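Local coordinates for protein lipolytic enzyme (PDB 2VPT) that serves as the catalytic domain of a cellulosomal family 3 carbohydrate esterase, which removes acetyl groups from acetylated xylan, at residues K4-M9 / D197-L202; A126-Y129 / A134-Q137; Y129-A134 / T170-D175. All coordinates share one frame; numbering follows the deposited sequence. Where two conformers were deposited one is given.

Interaction 1. Residues K4-M9 / D197-L202; sequences KTIKIM and DILRAL
Ile-6 and Ile-8 on one face of the strand meet Leu-199 of the C-terminal helix, and no hydrogen bond links the two segments. Ile-6 makes the closest approach, in one of its two modelled conformers: its CD1 lies 3.4 Å from Leu-199 O and 4.1 Å from Leu-199 CB. The branch reaches that far because CG1 leaves beside the backbone N (chi1 -49°) and the chain then runs on extended (chi2 178°), carrying the terminal methyl straight toward the helix backbone. The methyl therefore touches both the carbonyl oxygen and the start of the leucine side chain. Two residues further on, Ile-8 repeats nearly the same rotamer, but its CD1 meets the far end of Leu-199 instead, 4.2 Å from CD2. Leu-199 can serve both isoleucines because its branch does not follow the initial direction of its CB: CG stands anti to the carbonyl carbon (chi1 -68°), which brings the isobutyl end closer to the strand. At the margin, Lys-4 is stretched out, and its CD passes 4.2 Å from Leu-202 O, a loose approach. Within the helix, Arg-200 NH2 pairs with Asp-197 OD1 at 3.1 Å, an i to i+3 salt bridge between exposed residues. Val-86 of the parallel strand 86-90 touches Ile-6, Leu-199 and Leu-202, while strand 41-44 hydrogen-bonds to the other edge of strand 5-12; helix 181-203 thus packs against the central sheet of this alpha/beta SGNH-hydrolase fold, setting the end of the chain against its first strand.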
loop_
_atom_site.group_PDB
_atom_site.type_symbol
_atom_site.label_atom_id
_atom_site.label_comp_id
_atom_site.label_asym_id
_atom_site.label_seq_id
_atom_site.Cartn_x
_atom_site.Cartn_y
_atom_site.Cartn_z
ATOM N N LYS A 4 24.668 -14.050 9.683
ATOM C CA LYS A 4 23.909 -13.021 10.439
ATOM C C LYS A 4 22.713 -12.574 9.602
ATOM O O LYS A 4 22.867 -12.304 8.406
ATOM C CB LYS A 4 24.797 -11.804 10.740
ATOM C CG LYS A 4 24.103 -10.752 11.595
ATOM C CD LYS A 4 24.784 -9.400 11.549
ATOM C CE LYS A 4 23.861 -8.314 12.084
ATOM N NZ LYS A 4 24.546 -6.990 12.183
ATOM N N THR A 5 21.536 -12.521 10.226
ATOM C CA THR A 5 20.372 -11.872 9.602
ATOM C C THR A 5 20.632 -10.376 9.527
ATOM O O THR A 5 21.011 -9.762 10.523
ATOM C CB THR A 5 19.058 -12.126 10.368
ATOM O OG1 THR A 5 18.725 -13.522 10.309
ATOM C CG2 THR A 5 17.902 -11.331 9.761
ATOM N N ILE A 6 20.438 -9.824 8.328
ATOM C CA ILE A 6 20.612 -8.395 8.051
ATOM C C ILE A 6 19.238 -7.718 8.021
ATOM O O ILE A 6 18.390 -8.099 7.218
ATOM C CB ILE A 6 21.288 -8.168 6.670
ATOM C CG1 ILE A 6 22.542 -9.039 6.505
ATOM C CG2 ILE A 6 21.636 -6.683 6.471
ATOM C CD1 ILE A 6 23.201 -8.890 5.172
ATOM N N LYS A 7 19.026 -6.736 8.891
ATOM C CA LYS A 7 17.797 -5.932 8.886
ATOM C C LYS A 7 17.987 -4.761 7.933
ATOM O O LYS A 7 18.907 -3.950 8.101
ATOM C CB LYS A 7 17.465 -5.405 10.278
ATOM C CG LYS A 7 17.014 -6.490 11.254
ATOM C CD LYS A 7 16.672 -5.919 12.619
ATOM C CE LYS A 7 16.035 -6.969 13.519
ATOM N NZ LYS A 7 15.564 -6.406 14.823
ATOM N N ILE A 8 17.130 -4.691 6.923
ATOM C CA ILE A 8 17.185 -3.670 5.898
ATOM C C ILE A 8 15.880 -2.891 5.920
ATOM O O ILE A 8 14.812 -3.487 5.852
ATOM C CB ILE A 8 17.372 -4.263 4.488
ATOM C CG1 ILE A 8 18.649 -5.120 4.414
ATOM C CG2 ILE A 8 17.400 -3.121 3.470
ATOM C CD1 ILE A 8 18.879 -5.830 3.078
HETATM N N MSE A 9 15.963 -1.566 6.035
HETATM C CA MSE A 9 14.781 -0.719 6.014
HETATM C C MSE A 9 14.678 0.003 4.677
HETATM O O MSE A 9 15.453 0.929 4.406
HETATM C CB MSE A 9 14.830 0.309 7.130
HETATM C CG MSE A 9 13.530 1.102 7.232
HETATM SE SE MSE A 9 13.585 2.468 8.573
HETATM C CE MSE A 9 13.334 1.714 9.443
ATOM N N ASP A 197 27.748 -7.093 -2.667
ATOM C CA ASP A 197 29.067 -7.260 -2.076
ATOM C C ASP A 197 29.140 -6.694 -0.668
ATOM O O ASP A 197 29.691 -7.306 0.226
ATOM C CB ASP A 197 30.137 -6.665 -2.992
ATOM C CG ASP A 197 30.240 -7.426 -4.306
ATOM O OD1 ASP A 197 30.379 -8.663 -4.258
ATOM O OD2 ASP A 197 30.163 -6.808 -5.386
ATOM N N ILE A 198 28.549 -5.517 -0.453
ATOM C CA ILE A 198 28.539 -4.929 0.865
ATOM C C ILE A 198 27.683 -5.763 1.832
ATOM O O ILE A 198 28.037 -5.960 2.995
ATOM C CB ILE A 198 28.056 -3.459 0.795
ATOM C CG1 ILE A 198 29.154 -2.607 0.113
ATOM C CG2 ILE A 198 27.714 -2.960 2.179
ATOM C CD1 ILE A 198 28.677 -1.324 -0.575
ATOM N N LEU A 199 26.541 -6.252 1.351
ATOM C CA LEU A 199 25.672 -7.075 2.188
ATOM C C LEU A 199 26.335 -8.381 2.603
ATOM O O LEU A 199 26.245 -8.763 3.763
ATOM C CB LEU A 199 24.331 -7.346 1.498
ATOM C CG LEU A 199 23.424 -6.120 1.332
ATOM C CD1 LEU A 199 22.191 -6.479 0.515
ATOM C CD2 LEU A 199 23.050 -5.478 2.671
ATOM N N ARG A 200 26.998 -9.043 1.656
ATOM C CA ARG A 200 27.725 -10.269 1.982
ATOM C C ARG A 200 28.812 -10.002 3.025
ATOM O O ARG A 200 29.002 -10.804 3.936
ATOM C CB ARG A 200 28.296 -10.922 0.718
ATOM C CG ARG A 200 27.239 -11.637 -0.109
ATOM C CD ARG A 200 27.835 -12.546 -1.176
ATOM N NE ARG A 200 28.394 -11.800 -2.306
ATOM C CZ ARG A 200 28.122 -12.029 -3.593
ATOM N NH1 ARG A 200 27.280 -12.986 -3.972
ATOM N NH2 ARG A 200 28.697 -11.280 -4.523
ATOM N N ALA A 201 29.497 -8.864 2.920
ATOM C CA ALA A 201 30.511 -8.496 3.920
ATOM C C ALA A 201 29.898 -8.274 5.299
ATOM O O ALA A 201 30.427 -8.745 6.305
ATOM C CB ALA A 201 31.289 -7.272 3.471
ATOM N N LEU A 202 28.769 -7.566 5.358
ATOM C CA LEU A 202 28.066 -7.354 6.623
ATOM C C LEU A 202 27.597 -8.673 7.246
ATOM O O LEU A 202 27.621 -8.823 8.467
ATOM C CB LEU A 202 26.846 -6.433 6.435
ATOM C CG LEU A 202 27.101 -4.947 6.202
ATOM C CD1 LEU A 202 25.791 -4.224 5.871
ATOM C CD2 LEU A 202 27.766 -4.305 7.406
#

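Interaction 2. Residues A126-Y129 / A134-Q137; sequences ADYY and AIKQ
Tyr-128 is the first residue of segment 126-129 to meet Ile-135, just after strand 122-126 has given way to loop. Tyr-128 CB lies 3.7 Å from Ile-135 CG1, and that CG1 is 3.9 Å from Tyr-128 CG, so the isoleucine packs against the root of the tyrosine side chain. The two side chains cross at about a right angle. Further out, Ile-135 CD1 sits over one face of the phenol ring, 4.3 Å above its plane and displaced toward the rim, which makes this a glancing cover. The polar end of the ring is fixed elsewhere: Tyr-128 OH hydrogen-bonds to Asp-13 OD2 and to Gly-93 N.

Tyr-129 follows and contributes backbone instead. Tyr-129 O lies 3.4 Å from Ile-135 CG2, while its CB points away from segment 134-137 and its OH hydrogen-bonds to Leu-177 O. Ile-135 divides its branches between the two tyrosines: with CG1 anti to the backbone N (chi1 -158°), that branch goes to Tyr-128, and CG2, placed between the backbone N and the carbonyl carbon, goes to the Tyr-129 carbonyl. No hydrogen bond joins the segments, so apolar packing carries the contact.

Asn-139 of helix 136-139 donates from ND2 to Tyr-128 O, adding a polar tie a turn beyond Ile-135. The short helix 136-139 is thereby folded back against the loop at the end of strand 122-126, with Trp-90 of strand 86-90 and Cys-15 of helix 14-17 also touching the tyrosines.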
loop_
_atom_site.group_PDB
_atom_site.type_symbol
_atom_site.label_atom_id
_atom_site.label_comp_id
_atom_site.label_asym_id
_atom_site.label_seq_id
_atom_site.Cartn_x
_atom_site.Cartn_y
_atom_site.Cartn_z
ATOM N N ALA A 126 19.563 5.913 -3.767
ATOM C CA ALA A 126 19.237 5.690 -5.172
ATOM C C ALA A 126 18.804 6.951 -5.917
ATOM O O ALA A 126 18.180 7.844 -5.338
ATOM C CB ALA A 126 18.131 4.653 -5.288
ATOM N N ASP A 127 19.125 7.005 -7.208
ATOM C CA ASP A 127 18.424 7.900 -8.124
ATOM C C ASP A 127 17.221 7.186 -8.770
ATOM O O ASP A 127 16.880 6.067 -8.357
ATOM C CB ASP A 127 19.386 8.572 -9.122
ATOM C CG ASP A 127 19.928 7.651 -10.183
ATOM O OD1 ASP A 127 19.664 6.436 -10.150
ATOM O OD2 ASP A 127 20.632 8.180 -11.083
ATOM N N TYR A 128 16.553 7.825 -9.726
ATOM C CA TYR A 128 15.324 7.315 -10.321
ATOM C C TYR A 128 15.521 6.806 -11.739
ATOM O O TYR A 128 16.383 7.266 -12.484
ATOM C CB TYR A 128 14.245 8.416 -10.332
ATOM C CG TYR A 128 13.685 8.741 -8.972
ATOM C CD1 TYR A 128 12.438 8.296 -8.604
ATOM C CD2 TYR A 128 14.403 9.510 -8.051
ATOM C CE1 TYR A 128 11.906 8.600 -7.357
ATOM C CE2 TYR A 128 13.882 9.802 -6.808
ATOM C CZ TYR A 128 12.636 9.329 -6.458
ATOM O OH TYR A 128 12.112 9.643 -5.213
ATOM N N TYR A 129 14.683 5.851 -12.122
ATOM C CA TYR A 129 14.512 5.526 -13.533
ATOM C C TYR A 129 14.095 6.826 -14.243
ATOM O O TYR A 129 13.467 7.694 -13.643
ATOM C CB TYR A 129 13.476 4.408 -13.715
ATOM C CG TYR A 129 12.135 4.690 -13.088
ATOM C CD1 TYR A 129 11.116 5.264 -13.828
ATOM C CD2 TYR A 129 11.897 4.411 -11.738
ATOM C CE1 TYR A 129 9.890 5.549 -13.263
ATOM C CE2 TYR A 129 10.673 4.697 -11.157
ATOM C CZ TYR A 129 9.668 5.262 -11.924
ATOM O OH TYR A 129 8.432 5.540 -11.369
ATOM N N ALA A 134 11.600 14.870 -16.690
ATOM C CA ALA A 134 11.975 15.909 -15.744
ATOM C C ALA A 134 12.808 15.395 -14.568
ATOM O O ALA A 134 13.602 16.133 -14.006
ATOM C CB ALA A 134 10.727 16.613 -15.216
ATOM N N ILE A 135 12.634 14.130 -14.191
ATOM C CA ILE A 135 13.346 13.597 -13.034
ATOM C C ILE A 135 14.870 13.556 -13.247
ATOM O O ILE A 135 15.634 13.574 -12.285
ATOM C CB ILE A 135 12.811 12.198 -12.648
ATOM C CG1 ILE A 135 13.140 11.870 -11.195
ATOM C CG2 ILE A 135 13.421 11.090 -13.522
ATOM C CD1 ILE A 135 12.467 12.720 -10.171
ATOM N N LYS A 136 15.307 13.545 -14.507
ATOM C CA LYS A 136 16.741 13.505 -14.804
ATOM C C LYS A 136 17.490 14.694 -14.182
ATOM O O LYS A 136 18.653 14.588 -13.811
ATOM C CB LYS A 136 16.972 13.479 -16.317
ATOM C CG LYS A 136 16.457 12.219 -17.025
ATOM C CD LYS A 136 16.787 12.265 -18.516
ATOM C CE LYS A 136 16.240 11.071 -19.255
ATOM N NZ LYS A 136 16.438 11.201 -20.728
ATOM N N GLN A 137 16.810 15.828 -14.040
ATOM C CA GLN A 137 17.422 16.999 -13.440
ATOM C C GLN A 137 17.811 16.757 -11.985
ATOM O O GLN A 137 18.838 17.231 -11.503
ATOM C CB GLN A 137 16.472 18.196 -13.514
ATOM C CG GLN A 137 17.165 19.528 -13.318
ATOM C CD GLN A 137 16.234 20.727 -13.377
ATOM O OE1 GLN A 137 15.008 20.609 -13.301
ATOM N NE2 GLN A 137 16.827 21.896 -13.494
#

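Interaction 3. Residues Y129-A134 / T170-D175; sequences YPWPEA and TDISWD
The indole of Trp-131 carries Ile-172 over one face: CG1 stands 4.2 Å from the centroid of the five-membered ring, only 19° off its normal, a CH-pi contact. The terminal methyl slips toward the rim, with Ile-172 CD1 3.7 Å from Trp-131 CD1. The indole nitrogen is used separately, NE1 being hydrogen-bonded to Gly-176 O, so the ring that receives the isoleucine is also tied to the chain just beyond segment 170-175. Against the Tyr-129 ring the same methyl comes in obliquely, Ile-172 CD1 lying 4.1 Å from Tyr-129 CE1. One methyl thus touches both aromatic side chains.

The torsions bring these groups together. Trp-131 has CG anti to the backbone N (chi1 -170°), which swings the indole toward segment 170-175, whereas Ile-172 CG1 sits beside its own backbone N and turns CD1 back at chi2 -56°. Between Tyr-129 and Trp-131, Pro-130 is the centre of an inverse gamma turn, in which Trp-131 N donates to Tyr-129 O at 2.8 Å, and a cis peptide leads on to Pro-132.

On the partner segment the polar groups shape the loop. Asp-175 N donates to Ser-173 OG at 3.2 Å, an ST turn. Asp-175 OD2 bonds to His-178 ND1 and OD1 to Leu-177 N, consistent with the acid and base of a Ser-His-Asp triad. The Trp-174 ring meets that of His-178 of the second subunit, and Trp-174 of that subunit packs on Asp-175.

Across the segments the chemistry is purely apolar, with no hydrogen bond. Dispersion and CH-pi packing set the two loops side by side, while the polar ends of Trp-131 and of Asp-175, the probable triad acid, have their partners elsewhere.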
loop_
_atom_site.group_PDB
_atom_site.type_symbol
_atom_site.label_atom_id
_atom_site.label_comp_id
_atom_site.label_asym_id
_atom_site.label_seq_id
_atom_site.Cartn_x
_atom_site.Cartn_y
_atom_site.Cartn_z
ATOM N N TYR A 129 14.683 5.851 -12.122
ATOM C CA TYR A 129 14.512 5.526 -13.533
ATOM C C TYR A 129 14.095 6.826 -14.243
ATOM O O TYR A 129 13.467 7.694 -13.643
ATOM C CB TYR A 129 13.476 4.408 -13.715
ATOM C CG TYR A 129 12.135 4.690 -13.088
ATOM C CD1 TYR A 129 11.116 5.264 -13.828
ATOM C CD2 TYR A 129 11.897 4.411 -11.738
ATOM C CE1 TYR A 129 9.890 5.549 -13.263
ATOM C CE2 TYR A 129 10.673 4.697 -11.157
ATOM C CZ TYR A 129 9.668 5.262 -11.924
ATOM O OH TYR A 129 8.432 5.540 -11.369
ATOM N N PRO A 130 14.472 6.991 -15.509
ATOM C CA PRO A 130 14.305 8.290 -16.186
ATOM C C PRO A 130 12.890 8.578 -16.721
ATOM O O PRO A 130 12.696 8.792 -17.928
ATOM C CB PRO A 130 15.322 8.190 -17.324
ATOM C CG PRO A 130 15.276 6.747 -17.687
ATOM C CD PRO A 130 15.161 6.013 -16.368
ATOM N N TRP A 131 11.910 8.595 -15.824
ATOM C CA TRP A 131 10.519 8.843 -16.192
ATOM C C TRP A 131 9.783 9.431 -14.998
ATOM O O TRP A 131 9.869 8.872 -13.910
ATOM C CB TRP A 131 9.847 7.533 -16.603
ATOM C CG TRP A 131 8.504 7.730 -17.216
ATOM C CD1 TRP A 131 7.300 7.547 -16.625
ATOM C CD2 TRP A 131 8.238 8.166 -18.551
ATOM N NE1 TRP A 131 6.289 7.827 -17.510
ATOM C CE2 TRP A 131 6.842 8.210 -18.704
ATOM C CE3 TRP A 131 9.049 8.511 -19.638
ATOM C CZ2 TRP A 131 6.229 8.600 -19.902
ATOM C CZ3 TRP A 131 8.441 8.895 -20.827
ATOM C CH2 TRP A 131 7.046 8.932 -20.946
ATOM N N PRO A 132 9.106 10.585 -15.172
ATOM C CA PRO A 132 9.079 11.435 -16.361
ATOM C C PRO A 132 10.462 12.016 -16.644
ATOM O O PRO A 132 11.316 12.037 -15.757
ATOM C CB PRO A 132 8.095 12.547 -15.978
ATOM C CG PRO A 132 8.124 12.590 -14.514
ATOM C CD PRO A 132 8.327 11.177 -14.071
ATOM N N GLU A 133 10.666 12.489 -17.871
ATOM C CA GLU A 133 11.939 13.069 -18.303
ATOM C C GLU A 133 12.490 14.084 -17.295
ATOM O O GLU A 133 13.694 14.125 -17.045
ATOM C CB GLU A 133 11.762 13.715 -19.694
ATOM C CG GLU A 133 12.915 14.587 -20.205
ATOM C CD GLU A 133 14.005 13.819 -20.940
ATOM O OE1 GLU A 133 14.039 12.567 -20.858
ATOM O OE2 GLU A 133 14.841 14.483 -21.602
ATOM N N ALA A 134 11.600 14.870 -16.690
ATOM C CA ALA A 134 11.975 15.909 -15.744
ATOM C C ALA A 134 12.808 15.395 -14.568
ATOM O O ALA A 134 13.602 16.133 -14.006
ATOM C CB ALA A 134 10.727 16.613 -15.216
ATOM N N THR A 170 7.375 -1.486 -21.807
ATOM C CA THR A 170 7.366 -2.639 -20.887
ATOM C C THR A 170 7.443 -2.240 -19.408
ATOM O O THR A 170 6.899 -2.935 -18.544
ATOM C CB THR A 170 8.532 -3.631 -21.171
ATOM O OG1 THR A 170 9.802 -2.989 -20.985
ATOM C CG2 THR A 170 8.452 -4.177 -22.603
ATOM N N ASP A 171 8.119 -1.135 -19.127
ATOM C CA ASP A 171 8.550 -0.835 -17.760
ATOM C C ASP A 171 7.632 0.097 -16.987
ATOM O O ASP A 171 7.829 0.282 -15.789
ATOM C CB ASP A 171 9.947 -0.218 -17.800
ATOM C CG ASP A 171 10.978 -1.154 -18.410
ATOM O OD1 ASP A 171 10.691 -2.363 -18.528
ATOM O OD2 ASP A 171 12.087 -0.688 -18.743
ATOM N N ILE A 172 6.661 0.699 -17.664
ATOM C CA ILE A 172 5.714 1.619 -17.038
ATOM C C ILE A 172 4.330 0.992 -16.946
ATOM O O ILE A 172 3.850 0.365 -17.886
ATOM C CB ILE A 172 5.661 2.960 -17.795
ATOM C CG1 ILE A 172 7.019 3.670 -17.703
ATOM C CG2 ILE A 172 4.544 3.867 -17.249
ATOM C CD1 ILE A 172 7.543 3.915 -16.262
ATOM N N SER A 173 3.700 1.162 -15.789
ATOM C CA SER A 173 2.407 0.570 -15.511
ATOM C C SER A 173 1.271 1.284 -16.240
ATOM O O SER A 173 1.466 2.300 -16.899
ATOM C CB SER A 173 2.135 0.625 -14.004
ATOM O OG SER A 173 1.724 1.923 -13.622
ATOM N N TRP A 174 0.080 0.725 -16.093
ATOM C CA TRP A 174 -1.150 1.313 -16.617
ATOM C C TRP A 174 -1.403 2.770 -16.198
ATOM O O TRP A 174 -2.126 3.489 -16.889
ATOM C CB TRP A 174 -2.345 0.450 -16.187
ATOM C CG TRP A 174 -2.429 0.305 -14.705
ATOM C CD1 TRP A 174 -1.809 -0.638 -13.927
ATOM C CD2 TRP A 174 -3.150 1.149 -13.807
ATOM N NE1 TRP A 174 -2.101 -0.425 -12.602
ATOM C CE2 TRP A 174 -2.926 0.663 -12.501
ATOM C CE3 TRP A 174 -3.964 2.273 -13.980
ATOM C CZ2 TRP A 174 -3.488 1.257 -11.378
ATOM C CZ3 TRP A 174 -4.525 2.857 -12.862
ATOM C CH2 TRP A 174 -4.283 2.349 -11.579
ATOM N N ASP A 175 -0.838 3.224 -15.074
ATOM C CA ASP A 175 -1.045 4.619 -14.647
ATOM C C ASP A 175 -0.160 5.644 -15.370
ATOM O O ASP A 175 -0.310 6.859 -15.167
ATOM C CB ASP A 175 -0.979 4.771 -13.106
ATOM C CG ASP A 175 0.438 4.725 -12.528
ATOM O OD1 ASP A 175 1.441 4.806 -13.270
ATOM O OD2 ASP A 175 0.534 4.621 -11.278
#

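From the N terminus, strand 5-12 enters interaction 1 at once, but its partner, helix 181-203, arrives only at the other end of the chain; this contact closes a loop of 187 residues inside which the other two are nested. Both of those start in the loop after strand 122-126. Interaction 2 closes a short loop of four intervening residues onto helix 136-139, and interaction 3 spans 35 residues to the loop that follows helix 168-171. They share Tyr-129 and Ala-134 and touch where Ile-135 and Lys-136 pack on Pro-130. The centre of interaction 1, joining the chain ends, lies about 26 Å from that of interaction 2 and about 30 Å from that of interaction 3, across the protein.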